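Local coordinates for protein Ika8 (Synthetic construct, PDB 6G6O) that is an artificial protein, computationally designed to fold into a symmetrical eight-bladed beta-propeller of WD40-like repeats, at residues E57-Q62 and G71-T76; H94-T99 and S110-G115; L101-N106 and W120-G125; R129-H134 and K158-G163; Q135-A140 and G151-T156. All coordinates share one frame; numbering follows the deposited sequence.

Interaction 1. Residues E57-Q62 and G71-T76; sequences EVTALQ and GAKDGT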
# COMPACT_ATOMS: atom_id res chain seq x y z
N GLU A 57 -4.69 9.19 14.10
CA GLU A 57 -4.58 9.18 12.65
C GLU A 57 -4.67 7.77 12.09
O GLU A 57 -3.89 6.89 12.46
CB GLU A 57 -3.26 9.83 12.22
CG GLU A 57 -2.81 9.42 10.82
CD GLU A 57 -1.46 9.99 10.45
OE1 GLU A 57 -0.92 10.81 11.22
OE2 GLU A 57 -0.94 9.62 9.38
N VAL A 58 -5.64 7.56 11.19
CA VAL A 58 -5.74 6.30 10.47
C VAL A 58 -4.52 6.16 9.57
O VAL A 58 -4.24 7.03 8.74
CB VAL A 58 -7.03 6.24 9.65
CG1 VAL A 58 -7.18 4.87 8.99
CG2 VAL A 58 -8.22 6.54 10.53
N THR A 59 -3.77 5.06 9.74
CA THR A 59 -2.52 4.88 9.02
C THR A 59 -2.59 3.82 7.93
O THR A 59 -1.77 3.86 7.01
CB THR A 59 -1.38 4.53 9.99
OG1 THR A 59 -1.76 3.40 10.78
CG2 THR A 59 -1.09 5.71 10.90
N ALA A 60 -3.52 2.88 8.02
CA ALA A 60 -3.61 1.81 7.03
C ALA A 60 -5.04 1.30 6.97
O ALA A 60 -5.76 1.31 7.97
CB ALA A 60 -2.65 0.66 7.36
N LEU A 61 -5.45 0.87 5.78
CA LEU A 61 -6.78 0.34 5.56
C LEU A 61 -6.69 -0.92 4.72
O LEU A 61 -5.94 -0.98 3.74
CB LEU A 61 -7.69 1.36 4.85
CG LEU A 61 -8.34 2.46 5.69
CD1 LEU A 61 -9.02 3.48 4.80
CD2 LEU A 61 -9.33 1.87 6.68
N GLN A 62 -7.46 -1.94 5.12
CA GLN A 62 -7.58 -3.18 4.36
C GLN A 62 -9.06 -3.48 4.20
O GLN A 62 -9.78 -3.60 5.20
CB GLN A 62 -6.86 -4.33 5.06
CG GLN A 62 -5.35 -4.26 4.97
CD GLN A 62 -4.85 -4.38 3.55
OE1 GLN A 62 -5.35 -5.19 2.77
NE2 GLN A 62 -3.86 -3.57 3.20
N GLY A 71 -5.96 0.36 10.96
CA GLY A 71 -4.98 0.63 12.00
C GLY A 71 -4.77 2.12 12.16
O GLY A 71 -5.03 2.89 11.24
N ALA A 72 -4.29 2.55 13.33
CA ALA A 72 -4.15 3.96 13.63
C ALA A 72 -2.76 4.24 14.18
O ALA A 72 -1.93 3.34 14.33
CB ALA A 72 -5.22 4.42 14.63
N LYS A 73 -2.51 5.52 14.47
CA LYS A 73 -1.22 5.94 15.01
C LYS A 73 -1.07 5.62 16.49
O LYS A 73 0.06 5.62 17.00
CB LYS A 73 -1.03 7.45 14.79
CG LYS A 73 0.41 7.89 14.63
CD LYS A 73 0.93 7.63 13.22
CE LYS A 73 1.80 8.77 12.73
NZ LYS A 73 2.29 8.55 11.34
N ASP A 74 -2.17 5.35 17.20
CA ASP A 74 -2.10 4.99 18.61
C ASP A 74 -1.94 3.50 18.83
O ASP A 74 -1.90 3.06 19.99
CB ASP A 74 -3.34 5.50 19.35
CG ASP A 74 -4.64 4.98 18.76
OD1 ASP A 74 -4.60 4.19 17.80
OD2 ASP A 74 -5.72 5.37 19.26
N GLY A 75 -1.85 2.71 17.77
CA GLY A 75 -1.62 1.28 17.88
C GLY A 75 -2.86 0.42 17.81
O GLY A 75 -2.73 -0.81 17.83
N THR A 76 -4.04 1.01 17.72
CA THR A 76 -5.26 0.22 17.65
C THR A 76 -5.41 -0.40 16.26
O THR A 76 -5.05 0.20 15.25
CB THR A 76 -6.48 1.08 17.97
OG1 THR A 76 -6.53 2.20 17.08
CG2 THR A 76 -6.42 1.57 19.40

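Interaction 2. Residues H94-T99 and S110-G115; sequences HQSAIT and SGAADG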
# COMPACT_ATOMS: atom_id res chain seq x y z
N HIS A 94 -1.23 -3.11 18.69
CA HIS A 94 0.15 -2.89 19.11
C HIS A 94 0.23 -1.74 20.11
O HIS A 94 -0.69 -0.93 20.24
CB HIS A 94 1.05 -2.58 17.91
CG HIS A 94 1.15 -3.71 16.93
ND1 HIS A 94 2.36 -4.29 16.59
CD2 HIS A 94 0.21 -4.34 16.19
CE1 HIS A 94 2.15 -5.24 15.70
NE2 HIS A 94 0.86 -5.29 15.44
N GLN A 95 1.36 -1.68 20.81
CA GLN A 95 1.65 -0.59 21.73
C GLN A 95 2.26 0.62 21.03
O GLN A 95 2.38 1.68 21.65
CB GLN A 95 2.58 -1.07 22.84
CG GLN A 95 1.92 -2.00 23.86
CD GLN A 95 1.61 -3.37 23.29
OE1 GLN A 95 2.30 -3.87 22.40
NE2 GLN A 95 0.55 -4.00 23.80
N SER A 96 2.66 0.48 19.77
CA SER A 96 3.23 1.56 18.98
C SER A 96 2.38 1.76 17.72
O SER A 96 1.43 1.03 17.46
CB SER A 96 4.69 1.26 18.63
OG SER A 96 4.79 0.52 17.43
N ALA A 97 2.75 2.77 16.94
CA ALA A 97 1.94 3.17 15.79
C ALA A 97 1.88 2.06 14.75
O ALA A 97 2.91 1.53 14.32
CB ALA A 97 2.51 4.44 15.17
N ILE A 98 0.66 1.72 14.33
CA ILE A 98 0.47 0.79 13.22
C ILE A 98 1.00 1.43 11.95
O ILE A 98 0.59 2.54 11.57
CB ILE A 98 -1.01 0.41 13.08
CG1 ILE A 98 -1.53 -0.21 14.37
CG2 ILE A 98 -1.20 -0.54 11.91
CD1 ILE A 98 -0.70 -1.35 14.88
N THR A 99 1.92 0.74 11.27
CA THR A 99 2.52 1.25 10.05
C THR A 99 2.29 0.37 8.84
O THR A 99 2.58 0.80 7.72
CB THR A 99 4.03 1.46 10.23
OG1 THR A 99 4.67 0.19 10.42
CG2 THR A 99 4.31 2.34 11.44
N SER A 110 -0.37 -7.24 11.19
CA SER A 110 -0.15 -5.82 11.41
C SER A 110 1.30 -5.58 11.80
O SER A 110 1.84 -6.28 12.67
CB SER A 110 -1.09 -5.28 12.49
OG SER A 110 -1.03 -6.06 13.66
N GLY A 111 1.93 -4.61 11.14
CA GLY A 111 3.25 -4.15 11.52
C GLY A 111 3.17 -2.84 12.28
O GLY A 111 2.21 -2.08 12.15
N ALA A 112 4.18 -2.58 13.10
CA ALA A 112 4.20 -1.40 13.96
C ALA A 112 5.50 -0.65 13.78
O ALA A 112 6.47 -1.14 13.20
CB ALA A 112 4.00 -1.79 15.43
N ALA A 113 5.53 0.58 14.32
CA ALA A 113 6.70 1.44 14.19
C ALA A 113 7.84 1.00 15.09
O ALA A 113 8.99 1.39 14.85
CB ALA A 113 6.32 2.89 14.51
N ASP A 114 7.57 0.20 16.12
CA ASP A 114 8.64 -0.36 16.94
C ASP A 114 9.24 -1.62 16.34
O ASP A 114 10.18 -2.17 16.91
CB ASP A 114 8.12 -0.64 18.36
CG ASP A 114 6.97 -1.63 18.40
OD1 ASP A 114 6.63 -2.22 17.35
OD2 ASP A 114 6.39 -1.81 19.49
N GLY A 115 8.71 -2.08 15.21
CA GLY A 115 9.19 -3.28 14.55
C GLY A 115 8.38 -4.52 14.81
O GLY A 115 8.61 -5.54 14.16
O HOH W 1 4.11 -3.06 19.83

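Interaction 3. Residues L101-N106 and W120-G125; sequences LAFSKN and WDILTG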
# COMPACT_ATOMS: atom_id res chain seq x y z
N LEU A 101 -0.42 -3.00 7.27
CA LEU A 101 -1.52 -3.93 7.43
C LEU A 101 -1.53 -4.89 6.25
O LEU A 101 -1.29 -4.48 5.11
CB LEU A 101 -2.86 -3.21 7.53
CG LEU A 101 -3.28 -2.68 8.91
CD1 LEU A 101 -4.68 -2.10 8.85
CD2 LEU A 101 -3.20 -3.78 9.95
N ALA A 102 -1.79 -6.16 6.53
CA ALA A 102 -1.99 -7.17 5.51
C ALA A 102 -3.23 -7.97 5.87
O ALA A 102 -3.48 -8.23 7.05
CB ALA A 102 -0.77 -8.09 5.37
N PHE A 103 -4.00 -8.35 4.86
CA PHE A 103 -5.27 -9.03 5.07
C PHE A 103 -5.41 -10.11 4.01
O PHE A 103 -5.41 -9.81 2.81
CB PHE A 103 -6.44 -8.04 5.00
CG PHE A 103 -7.73 -8.57 5.55
CD1 PHE A 103 -7.78 -9.79 6.21
CD2 PHE A 103 -8.90 -7.85 5.41
CE1 PHE A 103 -8.97 -10.27 6.72
CE2 PHE A 103 -10.10 -8.32 5.92
CZ PHE A 103 -10.13 -9.54 6.57
N SER A 104 -5.51 -11.36 4.45
CA SER A 104 -5.68 -12.49 3.56
C SER A 104 -6.46 -13.57 4.29
O SER A 104 -6.19 -13.86 5.46
CB SER A 104 -4.33 -13.04 3.08
OG SER A 104 -4.50 -14.00 2.05
N LYS A 105 -7.44 -14.16 3.59
CA LYS A 105 -8.34 -15.15 4.17
C LYS A 105 -8.98 -14.59 5.44
O LYS A 105 -9.67 -13.57 5.38
CB LYS A 105 -7.59 -16.45 4.46
CG LYS A 105 -7.73 -17.50 3.36
CD LYS A 105 -6.95 -17.08 2.12
CE LYS A 105 -6.86 -18.22 1.10
NZ LYS A 105 -6.16 -19.41 1.64
N ASN A 106 -8.75 -15.24 6.58
CA ASN A 106 -9.25 -14.77 7.86
C ASN A 106 -8.11 -14.36 8.80
O ASN A 106 -8.27 -14.38 10.02
CB ASN A 106 -10.12 -15.83 8.53
CG ASN A 106 -11.45 -16.02 7.82
OD1 ASN A 106 -11.91 -15.14 7.11
ND2 ASN A 106 -12.06 -17.18 8.02
N TRP A 120 -3.33 -11.91 13.67
CA TRP A 120 -4.62 -12.03 14.31
C TRP A 120 -5.53 -12.97 13.52
O TRP A 120 -5.36 -13.16 12.31
CB TRP A 120 -5.31 -10.66 14.46
CG TRP A 120 -4.41 -9.57 14.96
CD1 TRP A 120 -3.63 -8.74 14.21
CD2 TRP A 120 -4.21 -9.19 16.33
NE1 TRP A 120 -2.95 -7.87 15.02
CE2 TRP A 120 -3.29 -8.12 16.33
CE3 TRP A 120 -4.72 -9.64 17.55
CZ2 TRP A 120 -2.87 -7.50 17.50
CZ3 TRP A 120 -4.31 -9.02 18.71
CH2 TRP A 120 -3.39 -7.96 18.68
N ASP A 121 -6.49 -13.55 14.23
CA ASP A 121 -7.56 -14.34 13.64
C ASP A 121 -8.83 -13.51 13.72
O ASP A 121 -9.36 -13.28 14.82
CB ASP A 121 -7.71 -15.68 14.37
CG ASP A 121 -8.78 -16.57 13.75
OD1 ASP A 121 -9.35 -16.21 12.70
OD2 ASP A 121 -9.04 -17.66 14.31
N ILE A 122 -9.33 -13.05 12.57
CA ILE A 122 -10.51 -12.19 12.56
C ILE A 122 -11.77 -12.92 12.99
O ILE A 122 -12.81 -12.28 13.15
CB ILE A 122 -10.72 -11.56 11.17
CG1 ILE A 122 -11.33 -12.57 10.20
CG2 ILE A 122 -9.41 -11.01 10.63
CD1 ILE A 122 -11.80 -11.95 8.90
N LEU A 123 -11.70 -14.24 13.16
CA LEU A 123 -12.85 -14.99 13.65
C LEU A 123 -12.98 -14.89 15.17
O LEU A 123 -14.09 -14.78 15.69
CB LEU A 123 -12.75 -16.45 13.22
CG LEU A 123 -13.64 -16.90 12.07
CD1 LEU A 123 -13.41 -16.02 10.85
CD2 LEU A 123 -13.39 -18.36 11.73
N THR A 124 -11.86 -14.92 15.88
CA THR A 124 -11.86 -14.86 17.33
C THR A 124 -11.13 -13.65 17.89
O THR A 124 -11.26 -13.38 19.09
CB THR A 124 -11.21 -16.12 17.93
OG1 THR A 124 -9.81 -16.13 17.65
CG2 THR A 124 -11.84 -17.37 17.34
N GLY A 125 -10.39 -12.91 17.08
CA GLY A 125 -9.58 -11.82 17.58
C GLY A 125 -8.37 -12.25 18.38
O GLY A 125 -7.60 -11.38 18.81

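Interaction 4. Residues R129-H134 and K158-G163; sequences RDHDGH and KVWYIG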
# COMPACT_ATOMS: atom_id res chain seq x y z
N ARG A 129 0.29 -15.00 16.48
CA ARG A 129 1.73 -14.84 16.62
C ARG A 129 2.04 -13.38 16.93
O ARG A 129 1.50 -12.47 16.30
CB ARG A 129 2.47 -15.28 15.35
CG ARG A 129 2.94 -16.72 15.38
CD ARG A 129 3.64 -17.06 16.70
NE ARG A 129 4.75 -16.16 17.01
CZ ARG A 129 4.95 -15.58 18.19
NH1 ARG A 129 4.10 -15.80 19.18
NH2 ARG A 129 5.99 -14.78 18.37
N ASP A 130 2.93 -13.18 17.90
CA ASP A 130 3.32 -11.85 18.38
C ASP A 130 4.84 -11.85 18.53
O ASP A 130 5.38 -12.02 19.63
CB ASP A 130 2.61 -11.51 19.70
CG ASP A 130 3.13 -10.25 20.35
OD1 ASP A 130 3.68 -9.38 19.64
OD2 ASP A 130 3.00 -10.12 21.58
N HIS A 131 5.54 -11.68 17.41
CA HIS A 131 6.99 -11.69 17.42
C HIS A 131 7.53 -10.27 17.33
O HIS A 131 6.87 -9.35 16.83
CB HIS A 131 7.55 -12.53 16.26
CG HIS A 131 6.85 -12.32 14.96
ND1 HIS A 131 5.62 -12.86 14.68
CD2 HIS A 131 7.23 -11.64 13.84
CE1 HIS A 131 5.26 -12.52 13.45
NE2 HIS A 131 6.22 -11.78 12.92
N ASP A 132 8.76 -10.09 17.84
CA ASP A 132 9.40 -8.78 17.79
C ASP A 132 9.69 -8.35 16.36
O ASP A 132 9.81 -7.15 16.10
CB ASP A 132 10.70 -8.81 18.59
CG ASP A 132 10.49 -9.25 20.03
OD1 ASP A 132 9.85 -8.50 20.79
OD2 ASP A 132 10.95 -10.35 20.39
N GLY A 133 9.79 -9.29 15.43
CA GLY A 133 9.98 -8.98 14.02
C GLY A 133 11.27 -8.24 13.73
O GLY A 133 12.34 -8.86 13.63
N HIS A 134 11.19 -6.93 13.59
CA HIS A 134 12.32 -6.10 13.22
C HIS A 134 12.70 -5.17 14.37
O HIS A 134 11.89 -4.87 15.25
CB HIS A 134 12.02 -5.27 11.97
CG HIS A 134 11.56 -6.08 10.80
ND1 HIS A 134 12.34 -6.27 9.68
CD2 HIS A 134 10.40 -6.75 10.58
CE1 HIS A 134 11.68 -7.03 8.81
NE2 HIS A 134 10.51 -7.33 9.33
N LYS A 158 12.36 -10.03 6.08
CA LYS A 158 12.23 -11.32 6.73
C LYS A 158 11.03 -12.07 6.17
O LYS A 158 10.09 -11.48 5.62
CB LYS A 158 12.08 -11.17 8.26
CG LYS A 158 13.20 -10.37 8.91
CD LYS A 158 13.21 -10.55 10.42
CE LYS A 158 14.12 -9.54 11.10
NZ LYS A 158 15.49 -9.53 10.52
N VAL A 159 11.08 -13.40 6.29
CA VAL A 159 10.02 -14.29 5.82
C VAL A 159 9.63 -15.20 6.97
O VAL A 159 10.45 -15.99 7.45
CB VAL A 159 10.45 -15.11 4.60
CG1 VAL A 159 9.32 -16.02 4.15
CG2 VAL A 159 10.89 -14.20 3.47
N TRP A 160 8.37 -15.11 7.41
CA TRP A 160 7.84 -15.95 8.47
C TRP A 160 6.74 -16.84 7.93
O TRP A 160 6.02 -16.47 6.99
CB TRP A 160 7.27 -15.12 9.64
CG TRP A 160 8.08 -13.92 10.01
CD1 TRP A 160 8.13 -12.72 9.36
CD2 TRP A 160 8.93 -13.78 11.16
NE1 TRP A 160 8.97 -11.85 10.01
CE2 TRP A 160 9.48 -12.48 11.12
CE3 TRP A 160 9.30 -14.64 12.20
CZ2 TRP A 160 10.36 -12.02 12.09
CZ3 TRP A 160 10.18 -14.17 13.17
CH2 TRP A 160 10.70 -12.88 13.10
N TYR A 161 6.60 -18.02 8.52
CA TYR A 161 5.48 -18.91 8.24
C TYR A 161 4.53 -18.88 9.43
O TYR A 161 4.94 -19.17 10.56
CB TYR A 161 5.95 -20.34 7.97
CG TYR A 161 4.88 -21.18 7.30
CD1 TYR A 161 4.67 -21.10 5.93
CD2 TYR A 161 4.07 -22.03 8.04
CE1 TYR A 161 3.69 -21.86 5.31
CE2 TYR A 161 3.09 -22.79 7.43
CZ TYR A 161 2.91 -22.70 6.06
OH TYR A 161 1.93 -23.45 5.45
N ILE A 162 3.28 -18.51 9.17
CA ILE A 162 2.30 -18.37 10.24
C ILE A 162 2.05 -19.72 10.90
O ILE A 162 1.94 -20.75 10.23
CB ILE A 162 1.00 -17.75 9.70
CG1 ILE A 162 1.27 -16.34 9.18
CG2 ILE A 162 -0.09 -17.75 10.76
CD1 ILE A 162 0.05 -15.45 9.14
N GLY A 163 1.95 -19.71 12.23
CA GLY A 163 1.76 -20.93 12.98
C GLY A 163 3.07 -21.44 13.55
O GLY A 163 3.20 -21.65 14.76

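Interaction 5. Residues Q135-A140 and G151-T156; sequences QSEVTA and GAKDGT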
# COMPACT_ATOMS: atom_id res chain seq x y z
N GLN A 135 13.96 -4.74 14.35
CA GLN A 135 14.44 -3.67 15.23
C GLN A 135 14.31 -2.30 14.58
O GLN A 135 15.11 -1.40 14.85
CB GLN A 135 15.89 -3.93 15.64
CG GLN A 135 16.07 -5.16 16.51
CD GLN A 135 17.48 -5.27 17.05
OE1 GLN A 135 18.41 -5.61 16.33
NE2 GLN A 135 17.65 -4.96 18.34
N SER A 136 13.31 -2.13 13.72
CA SER A 136 13.12 -0.90 12.96
C SER A 136 11.67 -0.86 12.51
O SER A 136 10.99 -1.89 12.45
CB SER A 136 14.07 -0.83 11.76
OG SER A 136 14.06 0.46 11.17
N GLU A 137 11.21 0.34 12.17
CA GLU A 137 9.83 0.54 11.76
C GLU A 137 9.50 -0.31 10.55
O GLU A 137 10.18 -0.23 9.52
CB GLU A 137 9.59 2.02 11.46
CG GLU A 137 8.17 2.34 11.05
CD GLU A 137 7.97 3.81 10.76
OE1 GLU A 137 7.35 4.13 9.73
OE2 GLU A 137 8.44 4.64 11.56
N VAL A 138 8.46 -1.13 10.68
CA VAL A 138 7.99 -1.94 9.55
C VAL A 138 7.38 -1.02 8.51
O VAL A 138 6.41 -0.31 8.78
CB VAL A 138 6.99 -3.00 10.02
CG1 VAL A 138 6.60 -3.90 8.86
CG2 VAL A 138 7.57 -3.82 11.17
N THR A 139 7.95 -1.03 7.30
CA THR A 139 7.46 -0.18 6.23
C THR A 139 6.68 -0.92 5.15
O THR A 139 5.93 -0.28 4.41
CB THR A 139 8.64 0.56 5.56
OG1 THR A 139 9.54 -0.40 4.98
CG2 THR A 139 9.39 1.40 6.58
N ALA A 140 6.82 -2.24 5.06
CA ALA A 140 6.14 -3.02 4.03
C ALA A 140 5.68 -4.34 4.62
O ALA A 140 6.33 -4.91 5.51
CB ALA A 140 7.04 -3.27 2.82
N GLY A 151 9.16 -5.90 5.52
CA GLY A 151 10.30 -5.04 5.35
C GLY A 151 10.30 -3.94 6.39
O GLY A 151 9.27 -3.62 6.99
N ALA A 152 11.48 -3.37 6.62
CA ALA A 152 11.65 -2.39 7.69
C ALA A 152 12.46 -1.21 7.19
O ALA A 152 13.06 -1.24 6.11
CB ALA A 152 12.32 -3.02 8.92
N LYS A 153 12.48 -0.15 8.01
CA LYS A 153 13.14 1.10 7.66
C LYS A 153 14.66 0.97 7.59
O LYS A 153 15.31 1.89 7.08
CB LYS A 153 12.76 2.18 8.66
CG LYS A 153 12.38 3.51 8.04
CD LYS A 153 12.15 4.56 9.11
CE LYS A 153 13.45 4.96 9.78
NZ LYS A 153 13.25 5.91 10.91
N ASP A 154 15.23 -0.11 8.11
CA ASP A 154 16.68 -0.30 8.09
C ASP A 154 17.15 -1.17 6.93
O ASP A 154 18.35 -1.43 6.82
CB ASP A 154 17.15 -0.91 9.42
CG ASP A 154 16.43 -2.19 9.77
OD1 ASP A 154 15.65 -2.70 8.94
OD2 ASP A 154 16.63 -2.69 10.90
N GLY A 155 16.24 -1.62 6.07
CA GLY A 155 16.61 -2.43 4.93
C GLY A 155 16.48 -3.92 5.13
O GLY A 155 16.75 -4.68 4.20
N THR A 156 16.07 -4.37 6.32
CA THR A 156 15.93 -5.79 6.59
C THR A 156 14.62 -6.32 6.01
O THR A 156 13.60 -5.63 6.02
CB THR A 156 15.98 -6.06 8.09
OG1 THR A 156 14.99 -5.26 8.75
CG2 THR A 156 17.35 -5.72 8.65
O HOH W 2 15.63 -5.41 12.13

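Interaction 1. Residues E57-Q62 and G71-T76
Val-58 and Ala-72 face each other as an antiparallel non-hydrogen-bonded pair, their CA atoms 4.2 Å apart, before the register slips by one residue to reach the hydrogen-bonded pair Ala-60 and Gly-71. The slip is a classic beta bulge, with Thr-59 and Ala-60 both opposite Gly-71, in the hairpin that begins a WD40 propeller blade. Gly-71 serves both residues of the bulge: its O accepts from Thr-59 N at 2.9 Å, nearly straight at 164°, and its N donates to Ala-60 O at 3.1 Å. Beyond the strand end Lys-73 N reaches Glu-57 O at 2.8 Å through a weak, strongly bent hydrogen bond. The Glu-57 side chain is extended, its CG anti to the backbone N (chi1 159°), and runs alongside Lys-73 in the same direction, giving a long salt bridge of 3.9 Å between Glu-57 OE2 and Lys-73 NZ. An alanine in place of Glu-57 would probably leave the ammonium of Lys-73 without this carboxylate and its outer chain freer to turn. Thr-59 lays CG2 across the lysine chain at about a right angle, 3.6 Å from Lys-73 CD, while its OG1 bonds to Ile-98 O of the next blade. Asp-74 OD1 accepts from Thr-76 N at 3.2 Å, an Asx turn, and from Thr-76 OG1 at 2.9 Å, both donors approaching from the same face of the carboxylate.

Interaction 2. Residues H94-T99 and S110-G115
His-94 meets Ser-110 at the edge of its ring, where NE2 and Ser-110 OG lie 2.7 Å apart in the ring plane and share a hydrogen bond. This end of the contact is tight. The methyl of Ala-112 is wedged between two polar groups, its CB 3.2 Å from His-94 ND1 and equally far from Ser-96 OG. Ser-96 holds that OG between its backbone N and carbonyl carbon (chi1 89°), where it also receives Asp-114 N at 3.1 Å. Along the neighbouring strand ends the backbones are held together by bonds from Thr-99 N to Gly-111 O at 3.0 Å and from Ala-113 N to Ala-97 O at 2.8 Å. The histidine is gripped at both nitrogens: ND1 bonds to Thr-116 OG1, which also bonds to Asp-114 OD1, and Ser-110 OG passes the chain on to Trp-120 NE1. This relay recalls the Trp-Ser/Thr-His-Asp network of WD40 blades, here with Thr-116 standing between histidine and aspartate. Toward the surface the contact thins out. Ala-97 CB and Ala-113 CB come no nearer than 4.2 Å. At the exposed Gln-95 a water takes over, accepting from Gln-95 N and donating to Asp-114 OD2 at 2.6 Å.

Interaction 3. Residues L101-N106 and W120-G125
Ile-122 and Asn-106 are joined by one backbone hydrogen bond, from Ile-122 N to Asn-106 O at 3.1 Å and close to straight (162°), and the isoleucine side chain then fills the angle between Asn-106 and Phe-103. Its CB lies 3.9 Å from Asn-106 O. From there the chain forks round the same carbonyl: CG1 is 3.6 Å from Asn-106 O, and CG2 meets Phe-103 CE1 at 4.0 Å. With CG1 set between the backbone N and the carbonyl carbon (chi1 77°) and the chain extended beyond it, the tip CD1 is carried to the rim of the aromatic ring, where it touches Phe-103 CZ at 3.7 Å, in the ring plane and not over a face. The two side chains cross at about a right angle. Asn-106 CB in turn lies between Ile-122 CG1 (3.9 Å) and Leu-123 CD1 (4.0 Å). A glycine in place of Asn-106 would probably open a gap beside Ile-122 CG1 and leave the leucine methyl without this neighbour. Leu-123 is itself set by an Asx turn, in which its N donates to Asp-121 OD1 at 3.1 Å from above the carboxylate plane. The contact joins the ends of strands 98-104 and 117-121 of one propeller blade and the loops that follow; between these strands runs 107-112, whose Val-108 touches both Phe-103 and Ile-122. From the preceding blade, Ile-67 of strand 67-72 packs against the same two side chains, and Lys-64 of strand 58-64 makes a cation-pi contact with the phenylalanine.

Interaction 4. Residues R129-H134 and K158-G163
His-131 lies over the six-membered ring of Trp-160, its CD2 3.5 Å above the indole plane and close to the middle of the ring. The planes are inclined by 36° with centroids 4.2 Å apart, so the pair is oblique, neither a stack nor an edge-to-face contact. The two side chains run past one another in opposite directions, as their nearly antiparallel backbones do. A first torsion of 43° places His-131 CG between its own backbone N and carbonyl carbon, turning the ring toward the tryptophan. Its NE2 is buried there, and no polar partner for it appears in the model. Gly-133 CA also touches Trp-160 CZ2 at 3.6 Å.

The second pair repeats the counter-running approach with an aliphatic chain. Lys-158 lies along one face of His-134, with CG 3.7 Å from His-134 CE1 and CE 4.2 Å from the ring centroid, a CH-pi contact. Lys-158 CE lies 3.2 Å from Gly-133 O, and the chain bends only after it, at NZ. The imidazole is held in rotation from both nitrogens, by Ser-150 at NE2 and Thr-156 at ND1.

No hydrogen bond links the two segments, which belong to different propeller blades. Strand 127-131 is the last of one sheet, paired with 117-121, whereas strand 157-161 lies within the next, between 147-152 and 167-170, so the aromatic and aliphatic contacts join blade to blade.

Interaction 5. Residues Q135-A140 and G151-T156
Gly-151 faces both Thr-139 and Ala-140 across a classic beta bulge. Its O accepts from Thr-139 N at 2.9 Å and weakly from Ala-140 N at 3.4 Å, while its N donates to Ala-140 O at 3.0 Å. Ala-152 follows, opposite Val-138, with its CA 3.2 Å from Glu-137 O in a CA-H...O contact. Lys-153 uses the same carbonyl, its N donating to Glu-137 O at 2.8 Å. The rest of the lysine chain turns off from the contact, but its CB is met at 3.3 Å by Ser-136 OG, which stands anti to the serine backbone N (chi1 -169°). Asp-154 divides its carboxylate: OD2 lies 3.3 Å from Ser-136 CB and accepts from a water that also receives Gln-135 N, whereas OD1 accepts from Thr-156 N in an Asx turn. Gly-155, at a positive phi of 96°, completes the type I turn begun at Ala-152. Thr-156 adds its hydroxyl as a second donor to Asp-154 OD1 at 2.7 Å. The contact lies at the end of the hairpin of strands 138-144 and 147-152; Thr-139 OG1 bonds onward to Ile-178 O of strand 178-184, and Val-138 is joined by a backbone hydrogen bond to Ala-112 of strand 107-112.

How the interactions relate
Interactions 1, 2 and 5 occupy equivalent hairpin ends in three successive blades of the propeller, following in that order along the chain. Interactions 1 and 2 lie about 9 Å apart between centres, and 2 and 5 about 11 Å. Each touches the next, so one design solution is repeated round the ring. Interaction 3 shares the sheet of interaction 2 and spans its strands 98-104 and 117-121. Interaction 4 runs from the last strand of that sheet, 127-131, to the next blade, which holds interaction 5. Interactions 1, 2, 3 and 5 thus lie each within a single blade, while interaction 4 crosses from one blade to the next.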